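Local coordinates for protein MAR1 Ribonuclease (Caenorhabditis elegans, PDB 2B34) that probably acts as a hydrolase of the isochorismatase family, possibly as a ribonuclease, at residues C114-T119 against K149-A154; I105-E110 against V133-S138; T54-Q59 against E77-F82. One frame throughout, in Å; residues are numbered along the deposited sequence.

Contact 1 (C114-T119 against K149-A154); sequences CVLQTT and KQMEQA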
loop_
_atom_site.group_PDB
_atom_site.type_symbol
_atom_site.label_atom_id
_atom_site.label_comp_id
_atom_site.label_asym_id
_atom_site.label_seq_id
_atom_site.Cartn_x
_atom_site.Cartn_y
_atom_site.Cartn_z
ATOM N N CYS A 114 0.306 0.291 22.034
ATOM C CA CYS A 114 1.465 -0.505 22.513
ATOM C C CYS A 114 2.296 -1.051 21.370
ATOM O O CYS A 114 3.511 -0.886 21.360
ATOM C CB CYS A 114 1.062 -1.690 23.423
ATOM S SG CYS A 114 2.453 -2.854 23.888
ATOM N N VAL A 115 1.634 -1.708 20.421
ATOM C CA VAL A 115 2.322 -2.417 19.346
ATOM C C VAL A 115 3.040 -1.425 18.440
ATOM O O VAL A 115 4.188 -1.647 18.075
ATOM C CB VAL A 115 1.359 -3.331 18.533
ATOM C CG1 VAL A 115 2.109 -4.081 17.442
ATOM C CG2 VAL A 115 0.648 -4.322 19.457
ATOM N N LEU A 116 2.358 -0.329 18.099
ATOM C CA LEU A 116 2.944 0.727 17.276
ATOM C C LEU A 116 4.101 1.432 17.986
ATOM O O LEU A 116 5.174 1.594 17.407
ATOM C CB LEU A 116 1.883 1.746 16.835
ATOM C CG LEU A 116 2.345 2.896 15.926
ATOM C CD1 LEU A 116 2.996 2.367 14.645
ATOM C CD2 LEU A 116 1.188 3.840 15.598
ATOM N N GLN A 117 3.877 1.853 19.229
ATOM C CA GLN A 117 4.918 2.528 20.015
ATOM C C GLN A 117 6.117 1.620 20.273
ATOM O O GLN A 117 7.265 2.066 20.190
ATOM C CB GLN A 117 4.366 3.074 21.338
ATOM C CG GLN A 117 3.321 4.193 21.203
ATOM C CD GLN A 117 3.784 5.364 20.347
ATOM O OE1 GLN A 117 4.946 5.772 20.396
ATOM N NE2 GLN A 117 2.869 5.910 19.559
ATOM N N THR A 118 5.851 0.352 20.579
ATOM C CA THR A 118 6.920 -0.643 20.728
ATOM C C THR A 118 7.700 -0.765 19.426
ATOM O O THR A 118 8.929 -0.704 19.431
ATOM C CB THR A 118 6.376 -2.028 21.168
ATOM O OG1 THR A 118 5.715 -1.901 22.430
ATOM C CG2 THR A 118 7.500 -3.053 21.299
ATOM N N THR A 119 6.968 -0.924 18.322
ATOM C CA THR A 119 7.537 -1.022 16.972
ATOM C C THR A 119 8.496 0.134 16.661
ATOM O O THR A 119 9.625 -0.100 16.228
ATOM C CB THR A 119 6.411 -1.112 15.898
ATOM O OG1 THR A 119 5.730 -2.367 16.027
ATOM C CG2 THR A 119 6.966 -0.987 14.482
ATOM N N LYS A 149 -0.288 0.138 8.500
ATOM C CA LYS A 149 0.231 1.108 7.535
ATOM C C LYS A 149 1.374 1.944 8.116
ATOM O O LYS A 149 2.413 2.097 7.478
ATOM C CB LYS A 149 -0.885 2.030 7.034
ATOM C CG LYS A 149 -2.035 1.309 6.334
ATOM C CD LYS A 149 -2.780 2.232 5.369
ATOM C CE LYS A 149 -2.265 2.100 3.927
ATOM N NZ LYS A 149 -0.811 2.449 3.753
ATOM N N GLN A 150 1.178 2.469 9.326
ATOM C CA GLN A 150 2.205 3.259 10.013
ATOM C C GLN A 150 3.430 2.414 10.335
ATOM O O GLN A 150 4.563 2.886 10.225
ATOM C CB GLN A 150 1.657 3.874 11.302
ATOM C CG GLN A 150 0.512 4.844 11.092
ATOM C CD GLN A 150 -0.197 5.208 12.382
ATOM O OE1 GLN A 150 0.285 6.037 13.150
ATOM N NE2 GLN A 150 -1.357 4.604 12.614
ATOM N N MET A 151 3.195 1.168 10.740
ATOM C CA MET A 151 4.278 0.238 11.038
ATOM C C MET A 151 5.151 -0.007 9.810
ATOM O O MET A 151 6.374 0.069 9.897
ATOM C CB MET A 151 3.734 -1.084 11.581
ATOM C CG MET A 151 3.154 -0.995 12.980
ATOM S SD MET A 151 2.210 -2.479 13.381
ATOM C CE MET A 151 1.116 -1.867 14.641
ATOM N N GLU A 152 4.523 -0.280 8.669
ATOM C CA GLU A 152 5.277 -0.551 7.443
ATOM C C GLU A 152 5.935 0.699 6.850
ATOM O O GLU A 152 6.992 0.596 6.231
ATOM C CB GLU A 152 4.432 -1.300 6.404
ATOM C CG GLU A 152 3.655 -0.430 5.431
ATOM C CD GLU A 152 2.851 -1.245 4.443
ATOM O OE1 GLU A 152 3.362 -2.283 3.964
ATOM O OE2 GLU A 152 1.701 -0.850 4.150
ATOM N N GLN A 153 5.314 1.866 7.040
ATOM C CA GLN A 153 5.927 3.145 6.658
ATOM C C GLN A 153 7.260 3.339 7.385
ATOM O O GLN A 153 8.228 3.832 6.802
ATOM C CB GLN A 153 4.992 4.329 6.956
ATOM C CG GLN A 153 3.832 4.518 5.970
ATOM C CD GLN A 153 2.973 5.745 6.292
ATOM O OE1 GLN A 153 2.070 5.694 7.131
ATOM N NE2 GLN A 153 3.252 6.849 5.613
ATOM N N ALA A 154 7.299 2.938 8.656
ATOM C CA ALA A 154 8.501 3.059 9.485
ATOM C C ALA A 154 9.554 1.979 9.206
ATOM O O ALA A 154 10.694 2.103 9.640
ATOM C CB ALA A 154 8.121 3.062 10.957
#
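Met151 reaches across from helix 141-154 to Val115, Leu116 and Thr119 of helix 114-124. Its CB does not point straight at the neighbouring helix, and CG, anti to the carbonyl carbon (chi1 -71°), turns the chain inward. CG then meets Leu116 CD1 at 3.8 Å and, a little more loosely, Thr119 CG2 at 4.1 Å, the threonine side chain crossing the methionine at about a right angle. Beyond CG the chain is extended, and its terminal CE lies 3.7 Å from Val115 CG1 and 4.0 Å from Leu116 N. The two helices lie almost parallel, 6° apart with local axes 10.1 Å from each other, as successive helices do on one face of a parallel alpha/beta sheet; beneath them, Met151 rests on Val131 and Val115 on Val136, both of strand 128-137. Leu116 points at the neighbouring helix and crosses Gln150 at about a right angle: its CD2 rests 3.4 Å from Gln150 OE1, while CD1 also touches Gln150 CB. Gln150 NE2 is bonded to Phe146 O one turn earlier in its own helix, and OE1 to Thr159 OG1 of the second subunit. Within helix 114-124, Thr119 OG1 is hydrogen-bonded to Val115 O, 2.7 Å away.

Contact 2 (I105-E110 against V133-S138); sequences ILVGIE and VDAVSS
Gly108 and Ala135 are joined by a backbone hydrogen bond from Gly108 N to Ala135 O, 3.0 Å long and fairly straight at 164°. Next to it, Val107 CG1 packs on Ala135 CB at 3.6 Å. Further along, the carbonyl of Gly108 receives the CA-H of Val136, with Val136 CA 3.3 Å from Gly108 O. The side chain of Val136 sits over the same backbone: its CG2 lies 3.7 Å from both Leu106 O and Gly108 O. Ile109 adds CG2 at 3.7 Å from Ser137 O. Gly108 takes up a phi of 126°, where a CB would press on the carbonyl oxygen of Val107, a conformation suited to a residue without a side chain. The two segments close a beta-alpha-beta unit in which helix 114-124 links parallel strands 103-109 and 128-137. Earlier in that unit Leu106 is bonded through its backbone to His130 and Val132; the chain then turns a corner at 133-135, spanned by Arg144 of helix 141-154 with NH2 bonded to Val133 O and NE to Val136 O, before running beside Gly108 and Ile109. In the next shell, Ser40 of helix 33-49 lies against both Val107 and Ala135, whereas Val115 of helix 114-124 covers Leu106 from the other face of the sheet. The two serine hydroxyls that follow the corner are held from outside the pair: Ser137 OG by Lys31 O, and Ser138 OG by His112 ND1.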
loop_
_atom_site.group_PDB
_atom_site.type_symbol
_atom_site.label_atom_id
_atom_site.label_comp_id
_atom_site.label_asym_id
_atom_site.label_seq_id
_atom_site.Cartn_x
_atom_site.Cartn_y
_atom_site.Cartn_z
ATOM N N ILE A 105 9.865 -10.452 16.954
ATOM C CA ILE A 105 8.563 -10.892 16.482
ATOM C C ILE A 105 7.545 -10.352 17.480
ATOM O O ILE A 105 7.671 -10.574 18.686
ATOM C CB ILE A 105 8.500 -12.432 16.381
ATOM C CG1 ILE A 105 9.662 -12.954 15.519
ATOM C CG2 ILE A 105 7.139 -12.886 15.840
ATOM C CD1 ILE A 105 9.931 -14.448 15.639
ATOM N N LEU A 106 6.555 -9.620 16.978
ATOM C CA LEU A 106 5.637 -8.892 17.847
ATOM C C LEU A 106 4.185 -9.334 17.684
ATOM O O LEU A 106 3.637 -9.323 16.577
ATOM C CB LEU A 106 5.782 -7.377 17.619
ATOM C CG LEU A 106 5.062 -6.341 18.493
ATOM C CD1 LEU A 106 5.212 -6.602 19.992
ATOM C CD2 LEU A 106 5.582 -4.951 18.156
ATOM N N VAL A 107 3.587 -9.743 18.800
ATOM C CA VAL A 107 2.157 -10.037 18.874
ATOM C C VAL A 107 1.526 -9.203 19.989
ATOM O O VAL A 107 2.225 -8.706 20.872
ATOM C CB VAL A 107 1.860 -11.553 19.100
ATOM C CG1 VAL A 107 2.476 -12.401 17.994
ATOM C CG2 VAL A 107 2.337 -12.030 20.482
ATOM N N GLY A 108 0.207 -9.039 19.948
ATOM C CA GLY A 108 -0.472 -8.356 21.039
ATOM C C GLY A 108 -1.329 -7.187 20.630
ATOM O O GLY A 108 -1.640 -7.015 19.446
ATOM N N ILE A 109 -1.707 -6.370 21.612
ATOM C CA ILE A 109 -2.833 -5.460 21.414
ATOM C C ILE A 109 -2.657 -3.996 21.741
ATOM O O ILE A 109 -1.715 -3.598 22.434
ATOM C CB ILE A 109 -4.136 -5.961 22.070
ATOM C CG1 ILE A 109 -3.882 -6.397 23.515
ATOM C CG2 ILE A 109 -4.786 -7.047 21.199
ATOM C CD1 ILE A 109 -5.128 -6.636 24.291
ATOM N N GLU A 110 -3.666 -3.240 21.309
ATOM C CA GLU A 110 -3.538 -1.867 20.875
ATOM C C GLU A 110 -2.460 -1.848 19.786
ATOM O O GLU A 110 -1.314 -1.442 20.005
ATOM C CB GLU A 110 -3.313 -0.877 22.035
ATOM C CG GLU A 110 -2.235 -1.262 23.043
ATOM C CD GLU A 110 -2.195 -0.376 24.256
ATOM O OE1 GLU A 110 -3.252 0.183 24.617
ATOM O OE2 GLU A 110 -1.104 -0.252 24.865
ATOM N N VAL A 133 0.436 -9.935 11.876
ATOM C CA VAL A 133 -0.837 -9.234 11.680
ATOM C C VAL A 133 -2.074 -10.029 12.120
ATOM O O VAL A 133 -3.078 -9.443 12.531
ATOM C CB VAL A 133 -1.006 -8.726 10.209
ATOM C CG1 VAL A 133 0.084 -7.715 9.852
ATOM C CG2 VAL A 133 -1.021 -9.885 9.211
ATOM N N ASP A 134 -1.999 -11.356 12.043
ATOM C CA ASP A 134 -3.104 -12.204 12.493
ATOM C C ASP A 134 -3.078 -12.497 14.005
ATOM O O ASP A 134 -3.874 -13.295 14.514
ATOM C CB ASP A 134 -3.221 -13.486 11.650
ATOM C CG ASP A 134 -1.909 -14.261 11.522
ATOM O OD1 ASP A 134 -0.826 -13.733 11.846
ATOM O OD2 ASP A 134 -1.970 -15.424 11.070
ATOM N N ALA A 135 -2.169 -11.827 14.708
ATOM C CA ALA A 135 -2.047 -11.935 16.156
ATOM C C ALA A 135 -1.994 -10.539 16.784
ATOM O O ALA A 135 -1.671 -10.387 17.970
ATOM C CB ALA A 135 -0.808 -12.745 16.517
ATOM N N VAL A 136 -2.323 -9.527 15.978
ATOM C CA VAL A 136 -2.314 -8.118 16.394
ATOM C C VAL A 136 -3.650 -7.458 16.021
ATOM O O VAL A 136 -4.124 -7.598 14.890
ATOM C CB VAL A 136 -1.114 -7.346 15.766
ATOM C CG1 VAL A 136 -1.241 -5.834 15.971
ATOM C CG2 VAL A 136 0.211 -7.835 16.346
ATOM N N SER A 137 -4.261 -6.756 16.974
ATOM C CA SER A 137 -5.563 -6.124 16.750
ATOM C C SER A 137 -5.817 -4.896 17.642
ATOM O O SER A 137 -5.004 -4.574 18.509
ATOM C CB SER A 137 -6.684 -7.153 16.926
ATOM O OG SER A 137 -7.903 -6.658 16.414
ATOM N N SER A 138 -6.951 -4.229 17.411
ATOM C CA SER A 138 -7.368 -3.044 18.169
ATOM C C SER A 138 -8.859 -3.123 18.493
ATOM O O SER A 138 -9.551 -4.025 18.022
ATOM C CB SER A 138 -7.118 -1.767 17.357
ATOM O OG SER A 138 -5.750 -1.585 17.059
#

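Contact 3 (T54-Q59 against E77-F82); sequences TIVTEQ and ENTPIF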
loop_
_atom_site.group_PDB
_atom_site.type_symbol
_atom_site.label_atom_id
_atom_site.label_comp_id
_atom_site.label_asym_id
_atom_site.label_seq_id
_atom_site.Cartn_x
_atom_site.Cartn_y
_atom_site.Cartn_z
ATOM N N THR A 54 11.453 -15.236 24.937
ATOM C CA THR A 54 10.130 -14.621 24.955
ATOM C C THR A 54 10.061 -13.584 26.072
ATOM O O THR A 54 10.558 -13.819 27.176
ATOM C CB THR A 54 9.014 -15.680 25.140
ATOM O OG1 THR A 54 9.123 -16.673 24.111
ATOM C CG2 THR A 54 7.627 -15.043 25.067
ATOM N N ILE A 55 9.451 -12.442 25.760
ATOM C CA ILE A 55 9.218 -11.361 26.714
ATOM C C ILE A 55 7.729 -11.013 26.705
ATOM O O ILE A 55 7.129 -10.848 25.646
ATOM C CB ILE A 55 10.051 -10.085 26.356
ATOM C CG1 ILE A 55 11.561 -10.385 26.300
ATOM C CG2 ILE A 55 9.726 -8.921 27.312
ATOM C CD1 ILE A 55 12.263 -10.495 27.667
ATOM N N VAL A 56 7.141 -10.902 27.892
ATOM C CA VAL A 56 5.732 -10.546 28.036
ATOM C C VAL A 56 5.613 -9.263 28.859
ATOM O O VAL A 56 6.251 -9.130 29.905
ATOM C CB VAL A 56 4.915 -11.679 28.723
ATOM C CG1 VAL A 56 3.420 -11.349 28.750
ATOM C CG2 VAL A 56 5.142 -13.018 28.030
ATOM N N THR A 57 4.811 -8.316 28.374
ATOM C CA THR A 57 4.460 -7.139 29.170
ATOM C C THR A 57 2.977 -7.130 29.514
ATOM O O THR A 57 2.147 -7.644 28.756
ATOM C CB THR A 57 4.813 -5.796 28.475
ATOM O OG1 THR A 57 4.115 -5.689 27.224
ATOM C CG2 THR A 57 6.324 -5.665 28.259
ATOM N N GLU A 58 2.660 -6.535 30.660
ATOM C CA GLU A 58 1.279 -6.293 31.060
ATOM C C GLU A 58 1.103 -4.816 31.415
ATOM O O GLU A 58 1.847 -4.273 32.236
ATOM C CB GLU A 58 0.886 -7.191 32.238
ATOM C CG GLU A 58 1.110 -8.679 31.980
ATOM C CD GLU A 58 0.729 -9.565 33.151
ATOM O OE1 GLU A 58 0.695 -9.073 34.297
ATOM O OE2 GLU A 58 0.468 -10.768 32.919
ATOM N N GLN A 59 0.136 -4.173 30.767
ATOM C CA GLN A 59 -0.190 -2.771 31.020
ATOM C C GLN A 59 -1.069 -2.662 32.255
ATOM O O GLN A 59 -2.116 -3.305 32.329
ATOM C CB GLN A 59 -0.906 -2.155 29.809
ATOM C CG GLN A 59 -1.448 -0.726 30.014
ATOM C CD GLN A 59 -0.388 0.363 29.889
ATOM O OE1 GLN A 59 -0.616 1.510 30.279
ATOM N NE2 GLN A 59 0.763 0.017 29.333
ATOM N N GLU A 77 9.903 -21.841 29.812
ATOM C CA GLU A 77 10.101 -22.001 31.259
ATOM C C GLU A 77 10.535 -20.779 32.085
ATOM O O GLU A 77 10.017 -20.566 33.189
ATOM C CB GLU A 77 11.042 -23.179 31.530
ATOM C CG GLU A 77 11.041 -23.635 32.978
ATOM C CD GLU A 77 11.373 -25.101 33.126
ATOM O OE1 GLU A 77 12.333 -25.570 32.478
ATOM O OE2 GLU A 77 10.661 -25.783 33.892
ATOM N N ASN A 78 11.477 -19.990 31.579
ATOM C CA ASN A 78 11.999 -18.854 32.349
ATOM C C ASN A 78 11.603 -17.493 31.762
ATOM O O ASN A 78 12.406 -16.556 31.748
ATOM C CB ASN A 78 13.528 -18.956 32.480
ATOM C CG ASN A 78 13.974 -20.172 33.290
ATOM O OD1 ASN A 78 13.637 -20.308 34.469
ATOM N ND2 ASN A 78 14.753 -21.052 32.658
ATOM N N THR A 79 10.361 -17.394 31.290
ATOM C CA THR A 79 9.877 -16.206 30.588
ATOM C C THR A 79 9.562 -15.045 31.533
ATOM O O THR A 79 8.709 -15.173 32.416
ATOM C CB THR A 79 8.648 -16.532 29.700
ATOM O OG1 THR A 79 9.036 -17.450 28.673
ATOM C CG2 THR A 79 8.076 -15.273 29.047
ATOM N N PRO A 80 10.256 -13.903 31.346
ATOM C CA PRO A 80 9.971 -12.696 32.118
ATOM C C PRO A 80 8.612 -12.099 31.758
ATOM O O PRO A 80 8.209 -12.119 30.592
ATOM C CB PRO A 80 11.086 -11.728 31.691
ATOM C CG PRO A 80 12.108 -12.561 31.012
ATOM C CD PRO A 80 11.355 -13.683 30.390
ATOM N N ILE A 81 7.916 -11.591 32.770
ATOM C CA ILE A 81 6.679 -10.846 32.580
ATOM C C ILE A 81 6.804 -9.542 33.351
ATOM O O ILE A 81 6.873 -9.546 34.582
ATOM C CB ILE A 81 5.431 -11.626 33.075
ATOM C CG1 ILE A 81 5.237 -12.916 32.267
ATOM C CG2 ILE A 81 4.180 -10.734 33.009
ATOM C CD1 ILE A 81 4.274 -13.923 32.903
ATOM N N PHE A 82 6.831 -8.430 32.619
ATOM C CA PHE A 82 7.016 -7.110 33.220
ATOM C C PHE A 82 5.740 -6.277 33.170
ATOM O O PHE A 82 5.016 -6.293 32.172
ATOM C CB PHE A 82 8.150 -6.351 32.526
ATOM C CG PHE A 82 9.468 -7.083 32.513
ATOM C CD1 PHE A 82 10.088 -7.461 33.704
ATOM C CD2 PHE A 82 10.101 -7.377 31.306
ATOM C CE1 PHE A 82 11.312 -8.136 33.690
ATOM C CE2 PHE A 82 11.320 -8.047 31.280
ATOM C CZ PHE A 82 11.928 -8.429 32.474
HETATM O O HOH W 1 11.333 -17.171 27.199
#
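Within the chain, one edge of the parallel sheet is formed where Val56 and Thr57 of strand 54-59 pair in parallel with Ile81 and Phe82 at the start of strand 81-84. Three backbone hydrogen bonds set the register: Val56 N to Pro80 O at 3.1 Å, Phe82 N to Val56 O at 2.9 Å and Glu58 N to Phe82 O at 2.8 Å. Val56 O and Phe82 O each accept a CA-H contact as well, from Ile81 and Thr57 respectively. On one face Val56 CB meets Ile81 CG1 at 3.8 Å, and Val56 CG2 touches the methyl of Thr79. Glu58 on that face carries CG anti to its carbonyl carbon (chi1 -55°) and is extended beyond, passing obliquely over Ile81 with CD 3.6 Å from Ile81 CG2. Its carboxylate goes on to His66 ND1 and Thr67 OG1, two residues in the connection, with short helices 61-64 and 69-74, that leads between these parallel neighbours. On the opposite face, with Phe82 and Thr57, Ile55 CD1 reaches Pro80 CG at 3.9 Å, and Ile55 CG2 packs more loosely by the Phe82 ring. Where the strands begin to part, a water joins them, accepting from Thr54 N at 3.0 Å and donating to Thr79 OG1 at 2.7 Å; Thr79 OG1 is also bonded to Ala76 O.

How the contacts relate
Contacts 1 and 2 interlock through the turn from strand 103-109 into helix 114-124, their centres 11 Å apart. Val115 N lies 3.0 Å from Glu110 O, a probable hydrogen bond, and Val115 CG2 packs 3.5 Å from Gly108 O, so one valine serves both the helix pair and the strand pair. Contact 3 belongs to the same sheet as contact 2 but lies on the far side of strand 15-20, with its centre about 16 Å from that of contact 2 and about 21 Å from that of contact 1. The disulfide Cys20-Cys114 ties that intervening strand to contact 1. Asp21, which Cys114 touches, also bonds Thr57 of contact 3, through OD1 to the threonine OG1.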